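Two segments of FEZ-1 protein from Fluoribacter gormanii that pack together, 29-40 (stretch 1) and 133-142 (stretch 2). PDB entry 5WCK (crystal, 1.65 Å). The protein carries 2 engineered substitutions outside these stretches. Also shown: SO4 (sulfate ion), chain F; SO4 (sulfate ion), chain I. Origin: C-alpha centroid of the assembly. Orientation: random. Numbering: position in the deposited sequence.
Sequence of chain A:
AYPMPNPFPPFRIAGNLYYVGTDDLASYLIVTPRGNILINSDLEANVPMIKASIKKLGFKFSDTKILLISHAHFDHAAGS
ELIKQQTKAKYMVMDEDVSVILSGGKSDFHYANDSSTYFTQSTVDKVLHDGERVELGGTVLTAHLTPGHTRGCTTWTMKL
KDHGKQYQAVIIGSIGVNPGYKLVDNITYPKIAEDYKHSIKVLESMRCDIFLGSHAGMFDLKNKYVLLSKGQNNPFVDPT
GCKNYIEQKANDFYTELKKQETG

Stretch 1 (29-40) LIVTPRGNILIN
Stretch 2 133-142: RVELGGTVLT

Two β-hairpins can pack face to face without sharing a single hydrogen bond, and residues 29-40 and 133-142 of FEZ-1 illustrate the principle. Each hairpin is held by its own backbone hydrogen bonds. In the first, strands 29-32 and 35-39 are paired by Ile30 N to Ile37 O and Ile37 N to Ile30 O, both 2.8 Å, around a type I turn from Thr32 to Gly35. In the second, strands 133-136 and 139-142 are joined by Val134 N to Leu141 O and Leu141 N to Val134 O, also 2.8 Å, around a type I' turn from Leu136 to Thr139. Between hairpins, strand 35-39 runs at 146° to strand 133-136, with axes 8.6 Å apart, a spacing filled by side chains; together the stretches bury 490 Å².

Leu136 (phi/psi -152/125, chi1 t, chi2 p) is covered most. Its CD2 lies 3.9 Å from Ile37 CG1 and 3.4 Å from Gly35 O, while its CD1 is 3.8 Å from Arg34 O, so the leucine fits against both backbone and side chain. Ile37 (-112/131, m, t) extends the apolar layer: its CD1 stands 4.3 Å from Val134 CG1 and 4.3 Å from Leu141 CD2. Leu141 (-103/147, m, p) also receives Ile39, with CD1 to Leu141 CD2 at 4.0 Å, and Ile30, whose CD1 is 4.2 Å from the same CD2. These contacts are dispersive and hydrophobic.

At the turns the backbones draw close, Arg34 CA lying 4.8 Å from Gly137 CA. Gly137 (59/29) has no side chain; an ideal CB would fall 2.4 Å from Thr32 OG1, a clash. Thr32 OG1 (chi1 p) is engaged within its own turn, accepting from Arg34 N at 3.0 Å and donating to Gly35 O at 2.6 Å.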

# COMPACT_ATOMS: atom_id res chain seq x y z
N LEU A 29 1.54 10.16 -3.50
CA LEU A 29 2.48 10.83 -4.39
C LEU A 29 3.58 11.45 -3.53
O LEU A 29 3.29 12.18 -2.59
CB LEU A 29 1.78 11.93 -5.21
CG LEU A 29 2.63 12.53 -6.32
CD1 LEU A 29 2.73 11.58 -7.51
CD2 LEU A 29 2.09 13.88 -6.77
N ILE A 30 4.83 11.12 -3.86
CA ILE A 30 5.99 11.70 -3.17
C ILE A 30 6.66 12.59 -4.21
O ILE A 30 7.07 12.11 -5.26
CB ILE A 30 6.93 10.62 -2.59
CG1 ILE A 30 6.27 9.76 -1.51
CG2 ILE A 30 8.17 11.28 -2.02
CD1 ILE A 30 5.42 8.64 -1.99
N VAL A 31 6.78 13.88 -3.89
CA VAL A 31 7.20 14.91 -4.84
C VAL A 31 8.63 15.32 -4.49
O VAL A 31 8.90 15.75 -3.36
CB VAL A 31 6.25 16.11 -4.82
CG1 VAL A 31 6.78 17.24 -5.70
CG2 VAL A 31 4.86 15.71 -5.25
N THR A 32 9.53 15.20 -5.47
CA THR A 32 10.95 15.52 -5.29
C THR A 32 11.42 16.43 -6.41
O THR A 32 10.81 16.50 -7.48
CB THR A 32 11.85 14.28 -5.21
OG1 THR A 32 12.28 13.91 -6.53
CG2 THR A 32 11.18 13.10 -4.55
N PRO A 33 12.57 17.11 -6.21
CA PRO A 33 13.16 17.92 -7.27
C PRO A 33 13.54 17.15 -8.54
O PRO A 33 13.78 17.79 -9.59
CB PRO A 33 14.39 18.53 -6.60
CG PRO A 33 14.09 18.48 -5.13
CD PRO A 33 13.32 17.19 -4.95
N ARG A 34 13.61 15.81 -8.45
CA ARG A 34 14.02 14.97 -9.57
C ARG A 34 12.85 14.12 -10.08
O ARG A 34 13.07 13.15 -10.83
CB ARG A 34 15.21 14.09 -9.18
CG ARG A 34 16.40 14.87 -8.63
CD ARG A 34 16.96 15.87 -9.62
NE ARG A 34 17.56 15.20 -10.75
CZ ARG A 34 17.99 15.81 -11.86
NH1 ARG A 34 17.76 17.10 -12.05
NH2 ARG A 34 18.67 15.11 -12.74
N GLY A 35 11.62 14.49 -9.69
CA GLY A 35 10.43 13.81 -10.15
C GLY A 35 9.68 13.18 -9.00
O GLY A 35 10.06 13.35 -7.82
N ASN A 36 8.62 12.44 -9.33
CA ASN A 36 7.66 11.98 -8.32
C ASN A 36 7.60 10.45 -8.27
O ASN A 36 7.84 9.76 -9.27
CB ASN A 36 6.27 12.55 -8.62
CG ASN A 36 6.30 14.05 -8.77
OD1 ASN A 36 7.14 14.74 -8.17
ND2 ASN A 36 5.41 14.57 -9.60
N ILE A 37 7.22 9.94 -7.08
CA ILE A 37 6.98 8.52 -6.86
C ILE A 37 5.47 8.36 -6.59
O ILE A 37 4.91 9.14 -5.81
CB ILE A 37 7.75 7.98 -5.64
CG1 ILE A 37 9.25 8.24 -5.77
CG2 ILE A 37 7.43 6.51 -5.40
CD1 ILE A 37 10.04 7.92 -4.53
N LEU A 38 4.85 7.42 -7.29
CA LEU A 38 3.45 7.07 -7.09
C LEU A 38 3.36 5.68 -6.45
O LEU A 38 4.02 4.74 -6.91
CB LEU A 38 2.72 7.09 -8.44
CG LEU A 38 1.26 6.68 -8.40
CD1 LEU A 38 0.41 7.63 -7.59
CD2 LEU A 38 0.68 6.55 -9.80
N ILE A 39 2.54 5.57 -5.39
CA ILE A 39 2.29 4.27 -4.71
C ILE A 39 0.81 3.91 -4.89
O ILE A 39 0.00 4.71 -4.48
CB ILE A 39 2.67 4.32 -3.21
CG1 ILE A 39 4.04 4.97 -2.98
CG2 ILE A 39 2.63 2.92 -2.63
CD1 ILE A 39 4.57 4.82 -1.56
N ASN A 40 0.56 2.76 -5.51
CA ASN A 40 -0.75 2.12 -5.79
C ASN A 40 -1.40 2.68 -7.07
O ASN A 40 -1.74 3.82 -7.07
CB ASN A 40 -1.68 2.02 -4.58
CG ASN A 40 -1.06 1.19 -3.47
OD1 ASN A 40 -0.51 0.15 -3.71
ND2 ASN A 40 -1.20 1.65 -2.24
N ARG A 133 16.03 0.30 -0.06
CA ARG A 133 15.59 1.69 -0.19
C ARG A 133 15.21 2.00 -1.64
O ARG A 133 15.78 1.46 -2.60
CB ARG A 133 16.69 2.60 0.39
CG ARG A 133 16.84 2.40 1.89
CD ARG A 133 17.87 3.19 2.63
NE ARG A 133 19.13 3.38 1.97
CZ ARG A 133 19.96 4.36 2.30
NH1 ARG A 133 21.00 4.65 1.53
NH2 ARG A 133 19.73 5.10 3.38
N VAL A 134 14.25 2.91 -1.78
CA VAL A 134 13.89 3.53 -3.04
C VAL A 134 14.14 5.03 -2.84
O VAL A 134 13.52 5.67 -1.97
CB VAL A 134 12.44 3.25 -3.45
CG1 VAL A 134 12.03 4.06 -4.68
CG2 VAL A 134 12.21 1.76 -3.67
N GLU A 135 15.07 5.57 -3.64
CA GLU A 135 15.59 6.92 -3.42
C GLU A 135 15.35 7.75 -4.69
O GLU A 135 15.61 7.29 -5.81
CB GLU A 135 17.09 6.86 -3.10
CG GLU A 135 17.46 6.04 -1.86
CD GLU A 135 18.95 5.95 -1.54
OE1 GLU A 135 19.50 6.94 -1.01
OE2 GLU A 135 19.59 4.91 -1.85
N LEU A 136 14.85 8.98 -4.53
CA LEU A 136 14.71 9.90 -5.63
C LEU A 136 14.80 11.32 -5.10
O LEU A 136 14.09 11.68 -4.16
CB LEU A 136 13.36 9.69 -6.34
CG LEU A 136 13.09 10.53 -7.59
CD1 LEU A 136 14.05 10.20 -8.72
CD2 LEU A 136 11.66 10.37 -8.06
N GLY A 137 15.73 12.10 -5.68
CA GLY A 137 15.82 13.51 -5.33
C GLY A 137 16.07 13.77 -3.86
O GLY A 137 15.65 14.82 -3.35
N GLY A 138 16.74 12.82 -3.17
CA GLY A 138 17.05 12.94 -1.76
C GLY A 138 15.99 12.35 -0.83
O GLY A 138 16.23 12.23 0.37
N THR A 139 14.80 12.05 -1.36
CA THR A 139 13.79 11.37 -0.57
C THR A 139 14.10 9.87 -0.52
O THR A 139 14.46 9.29 -1.55
CB THR A 139 12.39 11.67 -1.11
OG1 THR A 139 12.15 13.05 -0.85
CG2 THR A 139 11.34 10.82 -0.45
N VAL A 140 13.95 9.25 0.66
CA VAL A 140 14.32 7.84 0.86
C VAL A 140 13.11 7.10 1.43
O VAL A 140 12.69 7.40 2.58
CB VAL A 140 15.51 7.70 1.82
CG1 VAL A 140 15.86 6.22 2.05
CG2 VAL A 140 16.73 8.48 1.33
N LEU A 141 12.57 6.14 0.67
CA LEU A 141 11.51 5.23 1.12
C LEU A 141 12.18 3.88 1.42
O LEU A 141 13.14 3.51 0.73
CB LEU A 141 10.44 5.03 0.03
CG LEU A 141 9.33 6.07 -0.01
CD1 LEU A 141 9.88 7.47 -0.13
CD2 LEU A 141 8.38 5.80 -1.17
N THR A 142 11.67 3.16 2.41
CA THR A 142 12.17 1.83 2.73
C THR A 142 11.05 0.80 2.58
O THR A 142 9.93 1.00 3.10
CB THR A 142 12.78 1.75 4.13
OG1 THR A 142 13.89 2.67 4.27
CG2 THR A 142 13.29 0.36 4.41
S SO4 F . 18.72 11.80 -10.86
O1 SO4 F . 17.46 11.60 -10.15
O2 SO4 F . 18.44 12.00 -12.30
O3 SO4 F . 19.36 13.00 -10.26
O4 SO4 F . 19.68 10.72 -10.73
S SO4 I . 19.92 -0.64 -0.44
O1 SO4 I . 19.50 -0.25 -1.81
O2 SO4 I . 18.85 -0.26 0.51
O3 SO4 I . 20.05 -2.11 -0.39
O4 SO4 I . 21.21 0.01 -0.14